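Local coordinates for peroxisomal fatty acid beta-oxidation multifunctional protein MFP2 (Arabidopsis thaliana, PDB 2WTB), which catalyses the enoyl-CoA hydratase and 3-hydroxyacyl-CoA dehydrogenase steps of peroxisomal fatty acid beta-oxidation during seed germination, at residues A[9-14]-A[44-49]; A[19-24]-A[37-42]; A[31-36]-A[87-92]. One frame throughout, in Å; residues are numbered along the deposited sequence.

Contact 1. Residues A[9-14]-A[44-49]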
loop_
_atom_site.group_PDB
_atom_site.type_symbol
_atom_site.label_atom_id
_atom_site.label_comp_id
_atom_site.label_asym_id
_atom_site.label_seq_id
_atom_site.Cartn_x
_atom_site.Cartn_y
_atom_site.Cartn_z
ATOM N N THR A 9 -2.459 18.135 26.000
ATOM C CA THR A 9 -3.185 17.248 26.901
ATOM C C THR A 9 -3.873 18.080 27.973
ATOM O O THR A 9 -3.355 19.113 28.394
ATOM C CB THR A 9 -2.258 16.242 27.601
ATOM O OG1 THR A 9 -1.391 16.938 28.505
ATOM C CG2 THR A 9 -1.427 15.471 26.584
ATOM N N VAL A 10 -5.042 17.629 28.412
ATOM C CA VAL A 10 -5.760 18.300 29.487
ATOM C C VAL A 10 -5.965 17.343 30.656
ATOM O O VAL A 10 -6.422 16.215 30.469
ATOM C CB VAL A 10 -7.126 18.831 29.012
ATOM C CG1 VAL A 10 -7.969 19.270 30.200
ATOM C CG2 VAL A 10 -6.942 19.977 28.023
ATOM N N MET A 11 -5.617 17.791 31.857
ATOM C CA MET A 11 -5.788 16.970 33.053
ATOM C C MET A 11 -6.819 17.573 33.999
ATOM O O MET A 11 -6.788 18.770 34.283
ATOM C CB MET A 11 -4.453 16.780 33.779
ATOM C CG MET A 11 -4.585 16.199 35.180
ATOM S SD MET A 11 -3.016 16.139 36.074
ATOM C CE MET A 11 -2.391 14.545 35.570
ATOM N N GLU A 12 -7.731 16.737 34.482
ATOM C CA GLU A 12 -8.755 17.175 35.423
ATOM C C GLU A 12 -8.870 16.197 36.589
ATOM O O GLU A 12 -8.968 14.989 36.389
ATOM C CB GLU A 12 -10.103 17.325 34.717
ATOM C CG GLU A 12 -10.083 18.337 33.583
ATOM C CD GLU A 12 -11.425 18.474 32.896
ATOM O OE1 GLU A 12 -12.340 17.689 33.220
ATOM O OE2 GLU A 12 -11.563 19.366 32.031
ATOM N N VAL A 13 -8.851 16.729 37.806
ATOM C CA VAL A 13 -8.917 15.897 39.001
ATOM C C VAL A 13 -10.337 15.818 39.545
ATOM O O VAL A 13 -10.899 16.819 39.991
ATOM C CB VAL A 13 -7.995 16.428 40.112
ATOM C CG1 VAL A 13 -8.062 15.516 41.324
ATOM C CG2 VAL A 13 -6.567 16.553 39.604
ATOM N N GLY A 14 -10.911 14.622 39.509
ATOM C CA GLY A 14 -12.258 14.410 40.003
ATOM C C GLY A 14 -12.338 14.545 41.509
ATOM O O GLY A 14 -11.323 14.751 42.177
ATOM N N GLU A 44 4.175 14.797 36.800
ATOM C CA GLU A 44 4.982 15.412 37.844
ATOM C C GLU A 44 4.093 16.165 38.824
ATOM O O GLU A 44 4.401 16.256 40.011
ATOM C CB GLU A 44 6.036 16.337 37.238
ATOM C CG GLU A 44 7.057 15.604 36.387
ATOM C CD GLU A 44 8.093 16.529 35.791
ATOM O OE1 GLU A 44 7.970 17.758 35.974
ATOM O OE2 GLU A 44 9.032 16.022 35.138
ATOM N N GLU A 45 2.982 16.693 38.321
ATOM C CA GLU A 45 2.017 17.385 39.164
ATOM C C GLU A 45 1.161 16.397 39.948
ATOM O O GLU A 45 0.993 16.532 41.160
ATOM C CB GLU A 45 1.122 18.300 38.324
ATOM C CG GLU A 45 -0.092 18.829 39.075
ATOM C CD GLU A 45 -0.934 19.779 38.242
ATOM O OE1 GLU A 45 -0.513 20.121 37.116
ATOM O OE2 GLU A 45 -2.016 20.187 38.717
ATOM N N ALA A 46 0.623 15.402 39.248
ATOM C CA ALA A 46 -0.269 14.425 39.864
ATOM C C ALA A 46 0.415 13.667 40.996
ATOM O O ALA A 46 -0.217 13.319 41.994
ATOM C CB ALA A 46 -0.799 13.455 38.817
ATOM N N LEU A 47 1.709 13.414 40.840
ATOM C CA LEU A 47 2.452 12.647 41.833
ATOM C C LEU A 47 2.937 13.538 42.974
ATOM O O LEU A 47 3.593 13.071 43.905
ATOM C CB LEU A 47 3.623 11.912 41.177
ATOM C CG LEU A 47 3.238 10.974 40.029
ATOM C CD1 LEU A 47 4.462 10.524 39.241
ATOM C CD2 LEU A 47 2.454 9.776 40.549
ATOM N N SER A 48 2.602 14.823 42.900
ATOM C CA SER A 48 2.972 15.774 43.943
ATOM C C SER A 48 1.740 16.301 44.668
ATOM O O SER A 48 1.830 16.777 45.800
ATOM C CB SER A 48 3.767 16.937 43.352
ATOM O OG SER A 48 4.948 16.473 42.723
ATOM N N ARG A 49 0.589 16.214 44.010
ATOM C CA ARG A 49 -0.660 16.692 44.590
ATOM C C ARG A 49 -1.243 15.684 45.575
ATOM O O ARG A 49 -1.447 14.519 45.240
ATOM C CB ARG A 49 -1.675 17.015 43.490
ATOM C CG ARG A 49 -1.338 18.266 42.693
ATOM C CD ARG A 49 -2.384 18.556 41.632
ATOM N NE ARG A 49 -3.731 18.625 42.189
ATOM C CZ ARG A 49 -4.789 19.074 41.524
ATOM N NH1 ARG A 49 -4.656 19.502 40.276
ATOM N NH2 ARG A 49 -5.978 19.100 42.104
#
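Val13 lays its CG2 methyl over one face of the Arg49 guanidinium, 3.3 Å above the plane and displaced toward the rim. The methyl is almost equally far from three atoms of the group, with Val13 CG2 to Arg49 CZ at 3.6 Å. The two side chains arrive from opposite directions, Val13 from the edge strand and Arg49 from the turn that follows the helix. Valine suits this place because a compact, branched apolar group can cover the flat face without competing for the N-H groups at its rim. Arg49 NH1 donates to Glu45 OE2 at 3.1 Å (N-H...O angle 159°), close to the guanidinium plane and on the anti side of the carboxylate; NH2 forms a salt bridge with Asp51. Two carboxylates thus fix the rotation of the plate that Val13 covers.

Nearer the helix the contact becomes wholly apolar. Met11 CE meets Ala46 CB at 3.8 Å. The long Met11 chain runs out extended and then bends at its thioether (chi3 -88°), which carries the terminal methyl to the helix; alanine, with its single small carbon, lets the helix approach the sheet. At the end of the helix, Glu45 O receives two backbone donors, Ser48 N and Arg49 N, each at 2.9 Å, and Ser48 OG returns to Glu44 O at 2.8 Å. These bonds hold the turn from which Arg49 reaches toward the strand. Strand 8-13 is the outermost strand of the N-terminal sheet and pairs antiparallel with strand 18-24, so the contact joins the edge of this hairpin to the end of helix 33-46, within the alpha/beta layering of the crotonase fold of enoyl-CoA hydratases.

Contact 2. Residues A[19-24]-A[37-42]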
loop_
_atom_site.group_PDB
_atom_site.type_symbol
_atom_site.label_atom_id
_atom_site.label_comp_id
_atom_site.label_asym_id
_atom_site.label_seq_id
_atom_site.Cartn_x
_atom_site.Cartn_y
_atom_site.Cartn_z
ATOM N N ALA A 19 -7.022 11.600 38.643
ATOM C CA ALA A 19 -6.667 12.558 37.606
ATOM C C ALA A 19 -6.849 11.946 36.219
ATOM O O ALA A 19 -6.205 10.955 35.878
ATOM C CB ALA A 19 -5.233 13.041 37.797
ATOM N N VAL A 20 -7.734 12.544 35.425
ATOM C CA VAL A 20 -7.989 12.087 34.064
ATOM C C VAL A 20 -7.245 12.956 33.058
ATOM O O VAL A 20 -7.457 14.167 32.999
ATOM C CB VAL A 20 -9.488 12.138 33.728
ATOM C CG1 VAL A 20 -9.740 11.580 32.334
ATOM C CG2 VAL A 20 -10.292 11.379 34.771
ATOM N N ILE A 21 -6.378 12.334 32.266
ATOM C CA ILE A 21 -5.599 13.045 31.262
ATOM C C ILE A 21 -6.090 12.703 29.862
ATOM O O ILE A 21 -6.058 11.540 29.455
ATOM C CB ILE A 21 -4.106 12.683 31.358
ATOM C CG1 ILE A 21 -3.587 12.930 32.773
ATOM C CG2 ILE A 21 -3.292 13.467 30.338
ATOM C CD1 ILE A 21 -2.129 12.599 32.935
ATOM N N THR A 22 -6.541 13.718 29.126
ATOM C CA THR A 22 -7.044 13.514 27.770
ATOM C C THR A 22 -6.007 13.903 26.724
ATOM O O THR A 22 -5.508 15.028 26.717
ATOM C CB THR A 22 -8.338 14.314 27.505
ATOM O OG1 THR A 22 -9.300 14.042 28.532
ATOM C CG2 THR A 22 -8.928 13.941 26.149
ATOM N N LEU A 23 -5.686 12.965 25.839
ATOM C CA LEU A 23 -4.757 13.229 24.751
ATOM C C LEU A 23 -5.483 13.945 23.620
ATOM O O LEU A 23 -6.452 13.428 23.063
ATOM C CB LEU A 23 -4.137 11.926 24.244
ATOM C CG LEU A 23 -3.508 11.002 25.292
ATOM C CD1 LEU A 23 -3.043 9.706 24.646
ATOM C CD2 LEU A 23 -2.358 11.686 26.018
ATOM N N ILE A 24 -5.010 15.139 23.283
ATOM C CA ILE A 24 -5.689 15.970 22.298
ATOM C C ILE A 24 -4.760 16.403 21.168
ATOM O O ILE A 24 -4.027 17.383 21.293
ATOM C CB ILE A 24 -6.297 17.222 22.958
ATOM C CG1 ILE A 24 -7.138 16.826 24.170
ATOM C CG2 ILE A 24 -7.130 18.001 21.957
ATOM C CD1 ILE A 24 -7.760 18.000 24.881
ATOM N N TYR A 37 5.436 15.900 26.410
ATOM C CA TYR A 37 5.986 16.787 27.431
ATOM C C TYR A 37 4.891 17.380 28.311
ATOM O O TYR A 37 5.116 17.667 29.487
ATOM C CB TYR A 37 6.843 17.892 26.804
ATOM C CG TYR A 37 8.047 17.361 26.059
ATOM C CD1 TYR A 37 8.820 16.339 26.594
ATOM C CD2 TYR A 37 8.415 17.884 24.826
ATOM C CE1 TYR A 37 9.920 15.846 25.920
ATOM C CE2 TYR A 37 9.516 17.398 24.145
ATOM C CZ TYR A 37 10.265 16.379 24.697
ATOM O OH TYR A 37 11.363 15.890 24.027
ATOM N N ASN A 38 3.708 17.565 27.739
ATOM C CA ASN A 38 2.552 17.965 28.526
ATOM C C ASN A 38 2.163 16.832 29.464
ATOM O O ASN A 38 1.735 17.062 30.595
ATOM C CB ASN A 38 1.374 18.325 27.621
ATOM C CG ASN A 38 1.585 19.628 26.881
ATOM O OD1 ASN A 38 2.616 20.282 27.031
ATOM N ND2 ASN A 38 0.603 20.014 26.073
ATOM N N LEU A 39 2.322 15.606 28.979
ATOM C CA LEU A 39 2.029 14.416 29.763
ATOM C C LEU A 39 3.004 14.312 30.931
ATOM O O LEU A 39 2.604 14.073 32.073
ATOM C CB LEU A 39 2.128 13.174 28.878
ATOM C CG LEU A 39 1.672 11.848 29.478
ATOM C CD1 LEU A 39 0.219 11.937 29.908
ATOM C CD2 LEU A 39 1.864 10.730 28.474
ATOM N N LYS A 40 4.286 14.496 30.631
ATOM C CA LYS A 40 5.330 14.499 31.646
ATOM C C LYS A 40 4.986 15.479 32.762
ATOM O O LYS A 40 5.052 15.137 33.941
ATOM C CB LYS A 40 6.680 14.858 31.019
ATOM C CG LYS A 40 7.824 15.011 32.013
ATOM C CD LYS A 40 9.130 15.316 31.289
ATOM C CE LYS A 40 10.304 15.434 32.251
ATOM N NZ LYS A 40 10.381 16.773 32.898
ATOM N N SER A 41 4.614 16.697 32.381
ATOM C CA SER A 41 4.236 17.717 33.353
ATOM C C SER A 41 3.018 17.268 34.148
ATOM O O SER A 41 2.985 17.390 35.373
ATOM C CB SER A 41 3.951 19.049 32.657
ATOM O OG SER A 41 5.116 19.551 32.025
ATOM N N ASN A 42 2.019 16.751 33.440
ATOM C CA ASN A 42 0.829 16.211 34.083
ATOM C C ASN A 42 1.207 15.297 35.236
ATOM O O ASN A 42 0.733 15.467 36.361
ATOM C CB ASN A 42 -0.022 15.433 33.076
ATOM C CG ASN A 42 -0.796 16.335 32.140
ATOM O OD1 ASN A 42 -1.110 17.477 32.475
ATOM N ND2 ASN A 42 -1.117 15.821 30.958
#
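The Asn42 carboxamide has Ile21 on one side of its plane: CG2 lies obliquely above the nitrogen end, with Ile21 CG2 to Asn42 ND2 at 3.3 Å, and CD1 lies on the same side but nearer the CB flank, with Ile21 CD1 to Asn42 CB at 3.5 Å. The amide nitrogen itself is turned to Thr9 OG1 on strand 8-13, a hydrogen bond that gives the polar end a partner while the methyls of Ile21 spread from the nitrogen to CB. This is strand-to-helix packing inside a beta-alpha-beta unit, strand 18-24, helix 33-46 and strand 54-59.

Ile21 suits the buried strand position because its two branches both reach the helix. With CG2 anti to the backbone N and the CG1 arm fully extended (chi2 -180°), the two methyls stand apart, and Leu39 CD1 approaches both, at 3.9 Å from Ile21 CG2 and likewise from Ile21 CD1. The Leu39 side chain crosses that of Ile21 at about a right angle, whereas Asn42 runs antiparallel alongside it. On the helix itself, Tyr37 O takes two donors, one on each face of the carbonyl, Ser41 N at 3.1 Å and Ser41 OG at 3.2 Å.

Contact 3. Residues A[31-36]-A[87-92]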
loop_
_atom_site.group_PDB
_atom_site.type_symbol
_atom_site.label_atom_id
_atom_site.label_comp_id
_atom_site.label_asym_id
_atom_site.label_seq_id
_atom_site.Cartn_x
_atom_site.Cartn_y
_atom_site.Cartn_z
ATOM N N LEU A 31 1.080 10.724 19.283
ATOM C CA LEU A 31 1.945 11.157 20.373
ATOM C C LEU A 31 3.098 12.022 19.881
ATOM O O LEU A 31 4.214 11.536 19.693
ATOM C CB LEU A 31 2.498 9.949 21.130
ATOM C CG LEU A 31 1.490 9.043 21.835
ATOM C CD1 LEU A 31 2.216 7.893 22.510
ATOM C CD2 LEU A 31 0.662 9.828 22.843
ATOM N N SER A 32 2.829 13.304 19.673
ATOM C CA SER A 32 3.889 14.249 19.358
ATOM C C SER A 32 4.715 14.496 20.613
ATOM O O SER A 32 4.299 14.141 21.716
ATOM C CB SER A 32 3.297 15.567 18.868
ATOM O OG SER A 32 2.594 16.216 19.912
ATOM N N PHE A 33 5.885 15.103 20.448
ATOM C CA PHE A 33 6.703 15.468 21.596
ATOM C C PHE A 33 5.925 16.418 22.490
ATOM O O PHE A 33 5.984 16.320 23.715
ATOM C CB PHE A 33 8.015 16.115 21.150
ATOM C CG PHE A 33 8.983 15.151 20.531
ATOM C CD1 PHE A 33 9.520 14.116 21.278
ATOM C CD2 PHE A 33 9.358 15.280 19.204
ATOM C CE1 PHE A 33 10.410 13.223 20.713
ATOM C CE2 PHE A 33 10.250 14.390 18.633
ATOM C CZ PHE A 33 10.777 13.360 19.389
ATOM N N ASP A 34 5.188 17.332 21.865
ATOM C CA ASP A 34 4.367 18.292 22.592
ATOM C C ASP A 34 3.456 17.565 23.571
ATOM O O ASP A 34 3.484 17.823 24.774
ATOM C CB ASP A 34 3.524 19.122 21.622
ATOM C CG ASP A 34 4.358 19.800 20.553
ATOM O OD1 ASP A 34 3.946 20.877 20.074
ATOM O OD2 ASP A 34 5.425 19.260 20.188
ATOM N N VAL A 35 2.647 16.654 23.043
ATOM C CA VAL A 35 1.758 15.851 23.867
ATOM C C VAL A 35 2.543 15.175 24.984
ATOM O O VAL A 35 2.144 15.208 26.149
ATOM C CB VAL A 35 1.029 14.783 23.023
ATOM C CG1 VAL A 35 0.291 13.796 23.918
ATOM C CG2 VAL A 35 0.075 15.448 22.037
ATOM N N LEU A 36 3.675 14.577 24.622
ATOM C CA LEU A 36 4.482 13.820 25.575
ATOM C C LEU A 36 5.020 14.675 26.719
ATOM O O LEU A 36 5.056 14.230 27.865
ATOM C CB LEU A 36 5.631 13.108 24.858
ATOM C CG LEU A 36 5.231 11.880 24.040
ATOM C CD1 LEU A 36 6.358 11.450 23.116
ATOM C CD2 LEU A 36 4.815 10.743 24.960
ATOM N N GLY A 87 16.581 6.986 24.525
ATOM C CA GLY A 87 15.379 6.445 25.131
ATOM C C GLY A 87 14.879 7.286 26.288
ATOM O O GLY A 87 14.364 6.760 27.274
ATOM N N TYR A 88 15.031 8.600 26.169
ATOM C CA TYR A 88 14.571 9.514 27.206
ATOM C C TYR A 88 13.094 9.301 27.502
ATOM O O TYR A 88 12.688 9.219 28.660
ATOM C CB TYR A 88 14.818 10.967 26.798
ATOM C CG TYR A 88 14.246 11.975 27.767
ATOM C CD1 TYR A 88 14.727 12.070 29.066
ATOM C CD2 TYR A 88 13.227 12.837 27.382
ATOM C CE1 TYR A 88 14.208 12.991 29.956
ATOM C CE2 TYR A 88 12.703 13.762 28.264
ATOM C CZ TYR A 88 13.197 13.834 29.550
ATOM O OH TYR A 88 12.679 14.753 30.433
ATOM N N ILE A 89 12.292 9.207 26.448
ATOM C CA ILE A 89 10.859 8.997 26.603
ATOM C C ILE A 89 10.563 7.572 27.049
ATOM O O ILE A 89 9.963 7.349 28.101
ATOM C CB ILE A 89 10.104 9.280 25.297
ATOM C CG1 ILE A 89 10.333 10.725 24.857
ATOM C CG2 ILE A 89 8.620 9.005 25.473
ATOM C CD1 ILE A 89 9.810 11.029 23.474
ATOM N N SER A 90 10.993 6.612 26.239
ATOM C CA SER A 90 10.766 5.201 26.521
ATOM C C SER A 90 11.097 4.852 27.967
ATOM O O SER A 90 10.313 4.198 28.659
ATOM C CB SER A 90 11.603 4.337 25.575
ATOM O OG SER A 90 11.447 2.961 25.870
ATOM N N ILE A 91 12.258 5.308 28.423
ATOM C CA ILE A 91 12.781 4.907 29.721
ATOM C C ILE A 91 12.464 5.898 30.840
ATOM O O ILE A 91 11.823 5.541 31.828
ATOM C CB ILE A 91 14.299 4.681 29.649
ATOM C CG1 ILE A 91 14.622 3.641 28.573
ATOM C CG2 ILE A 91 14.843 4.246 30.999
ATOM C CD1 ILE A 91 16.096 3.479 28.309
ATOM N N ASP A 92 12.912 7.139 30.686
ATOM C CA ASP A 92 12.756 8.138 31.741
ATOM C C ASP A 92 11.305 8.545 31.981
ATOM O O ASP A 92 10.879 8.687 33.126
ATOM C CB ASP A 92 13.604 9.377 31.450
ATOM C CG ASP A 92 15.070 9.167 31.765
ATOM O OD1 ASP A 92 15.818 10.167 31.806
ATOM O OD2 ASP A 92 15.475 8.005 31.977
#
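Ile89 CD1 is the point on which the contact closes, pressed against Leu36 CD1 at 3.5 Å and against the Phe33 ring, where CE1 is 3.6 Å away. Leu36 and Ile89 are buried and form the tight part: their side chains cross at about a right angle, and Ile89 CG2 adds a longer approach to Leu36 CD1 of 4.1 Å. Phe33 makes the looser, partly exposed side. It receives the methyl at its edge, near the ring plane, and little of its surface is covered by Ile89. The extended CG1 arm of Ile89 (chi2 171°) is what carries CD1 far enough from helix 88-99 to meet both residues of helix 33-46; a beta-branched residue also keeps CG2 close to its own backbone, beside Leu36.

Ser32 begins the first helix as its N-cap, its OG accepting from Val35 N at 3.2 Å in a nearly straight bond (178°), which caps the turn that carries Phe33 and Leu36. Ile89 also touches Phe148, and its side chain lies about 8 Å from that of Glu119, the predicted nucleophile. Between these segments there are no hydrogen bonds or salt bridges: the contact is apolar, consistent with its resting on dispersion and the exclusion of water.

Overall arrangement
The three contacts follow helix 33-46 along its length. Contact 3 uses its beginning, contact 2 its middle and contact 1 its end. Contacts 1 and 2 lie about 8 Å apart between centres and reach neighbouring strands of one sheet; contact 3 is about 12 Å from contact 2 and 18 Å from contact 1, reaching instead to helix 88-99. Along the chain, contact 2 is nested within the loop closed by contact 1, while contact 3 crosses both. Tyr37 and Lys40 touch Tyr88, tying contacts 2 and 3 together. One helix is thereby set between the N-terminal sheet and a second helix, all within the hydratase/isomerase part of the enzyme.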